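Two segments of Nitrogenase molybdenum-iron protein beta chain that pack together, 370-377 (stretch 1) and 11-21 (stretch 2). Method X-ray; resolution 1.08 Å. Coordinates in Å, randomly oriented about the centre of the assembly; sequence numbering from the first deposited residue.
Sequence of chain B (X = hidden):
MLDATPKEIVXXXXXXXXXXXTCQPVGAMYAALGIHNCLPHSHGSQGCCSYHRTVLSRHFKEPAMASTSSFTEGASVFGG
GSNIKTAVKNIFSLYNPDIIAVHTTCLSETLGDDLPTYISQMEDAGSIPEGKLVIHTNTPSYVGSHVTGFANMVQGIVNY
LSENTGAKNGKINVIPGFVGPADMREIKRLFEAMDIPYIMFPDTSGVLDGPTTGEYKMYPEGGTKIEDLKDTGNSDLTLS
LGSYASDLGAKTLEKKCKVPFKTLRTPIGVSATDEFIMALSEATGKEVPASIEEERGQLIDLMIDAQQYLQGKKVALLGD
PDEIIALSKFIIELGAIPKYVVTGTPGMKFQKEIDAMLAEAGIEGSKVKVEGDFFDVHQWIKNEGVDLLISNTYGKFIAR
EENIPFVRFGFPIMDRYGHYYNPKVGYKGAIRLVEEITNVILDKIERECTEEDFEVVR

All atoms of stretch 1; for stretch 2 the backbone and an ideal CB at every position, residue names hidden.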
# COMPACT_ATOMS: atom_id res chain seq x y z
N VAL B 370 -18.43 -23.38 2.02
CA VAL B 370 -18.89 -23.24 0.66
C VAL B 370 -20.31 -22.64 0.70
O VAL B 370 -21.14 -23.05 1.53
CB VAL B 370 -18.88 -24.60 -0.04
CG1 VAL B 370 -19.59 -24.58 -1.37
CG2 VAL B 370 -17.45 -25.08 -0.19
N GLU B 371 -20.59 -21.70 -0.18
CA GLU B 371 -21.84 -20.97 -0.13
C GLU B 371 -22.01 -20.25 1.21
O GLU B 371 -23.11 -20.13 1.74
CB GLU B 371 -23.05 -21.81 -0.52
CG GLU B 371 -22.98 -22.33 -1.95
CD GLU B 371 -24.22 -23.08 -2.32
OE1 GLU B 371 -25.18 -22.47 -2.82
OE2 GLU B 371 -24.26 -24.27 -2.05
N GLY B 372 -20.91 -19.71 1.72
CA GLY B 372 -20.96 -18.75 2.82
C GLY B 372 -20.93 -17.34 2.24
O GLY B 372 -20.71 -17.14 1.04
N ASP B 373 -21.16 -16.36 3.12
CA ASP B 373 -21.20 -14.98 2.66
C ASP B 373 -20.43 -14.05 3.61
O ASP B 373 -19.85 -14.50 4.61
CB ASP B 373 -22.65 -14.55 2.38
CG ASP B 373 -23.57 -14.71 3.58
OD1 ASP B 373 -23.14 -14.42 4.72
OD2 ASP B 373 -24.74 -15.08 3.36
N PHE B 374 -20.36 -12.77 3.27
CA PHE B 374 -19.63 -11.80 4.09
C PHE B 374 -20.28 -11.59 5.44
O PHE B 374 -19.62 -11.12 6.36
CB PHE B 374 -19.49 -10.46 3.36
CG PHE B 374 -18.43 -10.38 2.28
CD1 PHE B 374 -17.15 -9.96 2.59
CD2 PHE B 374 -18.69 -10.74 0.97
CE1 PHE B 374 -16.18 -9.84 1.62
CE2 PHE B 374 -17.72 -10.64 -0.01
CZ PHE B 374 -16.46 -10.20 0.33
N PHE B 375 -21.58 -11.85 5.56
CA PHE B 375 -22.23 -11.76 6.87
C PHE B 375 -21.74 -12.87 7.77
O PHE B 375 -21.40 -12.61 8.95
CB PHE B 375 -23.76 -11.76 6.66
CG PHE B 375 -24.57 -11.41 7.88
CD1 PHE B 375 -25.05 -10.13 8.07
CD2 PHE B 375 -24.91 -12.37 8.81
CE1 PHE B 375 -25.84 -9.81 9.15
CE2 PHE B 375 -25.69 -12.04 9.90
CZ PHE B 375 -26.17 -10.77 10.06
N ASP B 376 -21.68 -14.09 7.25
CA ASP B 376 -21.09 -15.21 8.02
C ASP B 376 -19.71 -14.85 8.55
O ASP B 376 -19.42 -15.02 9.74
CB ASP B 376 -20.92 -16.43 7.15
CG ASP B 376 -22.23 -17.13 6.77
OD1 ASP B 376 -23.12 -17.29 7.64
OD2 ASP B 376 -22.30 -17.60 5.61
N VAL B 377 -18.82 -14.39 7.66
CA VAL B 377 -17.45 -14.21 8.09
C VAL B 377 -17.38 -13.12 9.16
O VAL B 377 -16.59 -13.21 10.10
CB VAL B 377 -16.50 -13.98 6.92
CG1 VAL B 377 -15.08 -13.75 7.43
CG2 VAL B 377 -16.49 -15.21 6.04
N UNK B 11 -27.36 -19.68 11.79
CA UNK B 11 -27.22 -20.54 10.63
C UNK B 11 -28.45 -20.33 9.72
O UNK B 11 -29.47 -21.05 9.83
CB UNK B 11 -27.08 -22.00 11.05
N UNK B 12 -28.35 -19.35 8.84
CA UNK B 12 -29.45 -19.05 7.96
C UNK B 12 -29.62 -20.17 6.96
O UNK B 12 -28.63 -20.77 6.52
CB UNK B 12 -29.23 -17.71 7.25
N UNK B 13 -30.85 -20.43 6.60
CA UNK B 13 -31.19 -21.44 5.59
C UNK B 13 -31.77 -20.82 4.31
O UNK B 13 -31.90 -21.55 3.32
CB UNK B 13 -32.19 -22.44 6.17
N UNK B 14 -32.19 -19.57 4.34
CA UNK B 14 -32.93 -18.99 3.22
C UNK B 14 -32.45 -17.61 2.80
O UNK B 14 -32.36 -17.32 1.60
CB UNK B 14 -34.42 -18.91 3.58
N UNK B 15 -32.20 -16.75 3.78
CA UNK B 15 -31.83 -15.36 3.48
C UNK B 15 -30.34 -15.25 3.25
O UNK B 15 -29.53 -15.51 4.14
CB UNK B 15 -32.26 -14.42 4.61
N UNK B 16 -29.98 -14.85 2.02
CA UNK B 16 -28.58 -14.61 1.64
C UNK B 16 -28.29 -13.13 1.88
O UNK B 16 -29.07 -12.27 1.49
CB UNK B 16 -28.31 -15.00 0.18
N UNK B 17 -27.15 -12.86 2.52
CA UNK B 17 -26.79 -11.50 2.89
C UNK B 17 -25.36 -11.25 2.44
O UNK B 17 -24.48 -12.00 2.80
CB UNK B 17 -26.95 -11.27 4.39
N UNK B 18 -25.14 -10.19 1.66
CA UNK B 18 -23.77 -9.75 1.37
C UNK B 18 -22.97 -10.88 0.72
O UNK B 18 -21.97 -11.39 1.27
CB UNK B 18 -23.07 -9.28 2.65
N UNK B 19 -23.40 -11.32 -0.47
CA UNK B 19 -22.88 -12.56 -1.06
C UNK B 19 -21.40 -12.50 -1.48
O UNK B 19 -20.90 -11.47 -1.90
CB UNK B 19 -23.73 -12.92 -2.28
N UNK B 20 -20.79 -13.69 -1.45
CA UNK B 20 -19.41 -13.91 -1.88
C UNK B 20 -19.39 -14.54 -3.29
O UNK B 20 -18.60 -15.44 -3.57
CB UNK B 20 -18.68 -14.80 -0.88
N UNK B 21 -20.24 -14.00 -4.17
CA UNK B 21 -20.33 -14.42 -5.56
C UNK B 21 -21.24 -13.42 -6.25
O UNK B 21 -21.99 -12.68 -5.59
CB UNK B 21 -20.85 -15.85 -5.70

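Position 11 has a CA-to-CB bond directed away from stretch 1, with nothing of that stretch within 5.5 Å of the ideal CB; almost any residue would suit, and Glu 11 makes no contact.

At position 12 the bond points toward stretch 1, but again nothing lies within 5.5 Å of the CB. Beyond that gap wait the carboxylates of Asp 373 and Asp 376, so a long cationic side chain would fit. The residue is Arg 12. Its guanidinium makes a two-pronged salt bridge, NH1 to Asp 373 OD2 at 2.8 Å and NH2 to Asp 373 OD1 at 3.0 Å, and NH2 lies 3.0 Å from Asp 376 OD1 in a second salt bridge. Phe 375 CG lies over one face of the group. Arg 12 NH1 donates to the backbone O of position 15 (2.9 Å), which ties the side chain to its own stretch, three residues on.

Positions 13, 14 and 15 leave stretch 1 beyond 5.5 Å of their CB atoms. They are Lys 13, Ala 14 and Leu 15, all without contact.

Position 16 points sideways, its ideal CB 4.8 Å from Asp 373 OD2, with Glu 371 O farther along. A long donor, preferably positive, is favoured. Arg 16 folds back (chi2 and chi3 both p): NH1 forms a salt bridge with Asp 373 OD2 at 2.8 Å, and NH2 makes a weak bond to Glu 371 O at 3.1 Å.

Position 17 points toward stretch 1, the ideal CB 3.9 Å from Phe 375 CB, so valine, leucine or isoleucine would suit. Ile 17 places CD1 over the Phe 375 ring, 3.9 Å from its centroid and 8° off the normal; CG2 lies 3.7 Å from Phe 375 CD1.

Position 18 has phi/psi of 58/62, a left-handed conformation tolerated best by glycine, asparagine and aspartate. Its O accepts from Phe 374 N (2.9 Å, 159°) whatever the side chain. Asn 18 packs its CB 3.9 Å from Phe 374 CB, and water 4 links its ND2 to Phe 374 O, the latter bond weak.

Position 19 points away, and its phi of -67° admits proline among many residues. Pro 19 brings its O 3.7 Å from Phe 374 CD2, at the ring edge.

At position 20 the ideal CB faces stretch 1 only 3.6 Å from Gly 372 O, favouring a small residue. Ala 20 sets its CB 4.3 Å from Phe 374 CE2; water 5 joins its N to Gly 372 O.

Position 21 points sideways, its ideal CB beyond 5.5 Å of stretch 1, which sets little limit; Lys 21 reaches Glu 371 OE1 through water 6.

Stretch 2, residues 11-21: ERKALRINPAK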
# COMPACT_ATOMS: atom_id res chain seq x y z
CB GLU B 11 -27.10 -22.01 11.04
CG GLU B 11 -25.90 -22.31 11.90
CD GLU B 11 -24.62 -21.99 11.21
OE1 GLU B 11 -24.58 -22.18 9.97
OE2 GLU B 11 -23.66 -21.56 11.89
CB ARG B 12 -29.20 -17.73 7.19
CG ARG B 12 -29.35 -16.52 8.06
CD ARG B 12 -28.76 -15.29 7.41
NE ARG B 12 -27.30 -15.29 7.50
CZ ARG B 12 -26.45 -15.23 6.48
NH1 ARG B 12 -26.87 -15.10 5.22
NH2 ARG B 12 -25.16 -15.26 6.74
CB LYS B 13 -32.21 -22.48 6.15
CG LYS B 13 -31.80 -23.22 7.39
CD LYS B 13 -32.87 -24.20 7.85
CE LYS B 13 -32.54 -24.79 9.21
NZ LYS B 13 -33.27 -26.06 9.48
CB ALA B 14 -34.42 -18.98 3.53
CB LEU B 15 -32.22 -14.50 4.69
CG LEU B 15 -32.00 -13.03 4.54
CD1 LEU B 15 -32.96 -12.39 3.55
CD2 LEU B 15 -32.15 -12.34 5.90
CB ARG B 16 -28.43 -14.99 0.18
CG ARG B 16 -27.06 -14.73 -0.43
CD ARG B 16 -25.93 -15.50 0.20
NE ARG B 16 -26.11 -16.94 0.03
CZ ARG B 16 -25.62 -17.86 0.83
NH1 ARG B 16 -24.97 -17.54 1.94
NH2 ARG B 16 -25.80 -19.15 0.55
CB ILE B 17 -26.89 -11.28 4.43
CG1 ILE B 17 -28.24 -11.72 5.00
CG2 ILE B 17 -26.59 -9.82 4.75
CD1 ILE B 17 -28.29 -11.72 6.53
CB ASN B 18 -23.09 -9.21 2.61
CG ASN B 18 -23.74 -7.95 3.14
OD1 ASN B 18 -24.72 -7.46 2.60
ND2 ASN B 18 -23.18 -7.42 4.23
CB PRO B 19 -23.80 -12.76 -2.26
CG PRO B 19 -24.16 -11.39 -2.68
CD PRO B 19 -24.40 -10.69 -1.34
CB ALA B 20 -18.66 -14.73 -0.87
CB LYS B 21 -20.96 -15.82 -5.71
CG LYS B 21 -22.37 -15.93 -5.12
CD LYS B 21 -23.17 -17.11 -5.64
CE LYS B 21 -24.54 -17.15 -4.96
NZ LYS B 21 -25.41 -18.23 -5.48
O HOH W 1 -25.58 -18.61 7.51
O HOH W 2 -25.53 -19.81 -2.30
O HOH W 3 -24.42 -18.78 4.51
O HOH W 4 -20.70 -8.18 5.81
O HOH W 5 -22.37 -16.04 -0.83
O HOH W 6 -24.78 -20.98 -5.24
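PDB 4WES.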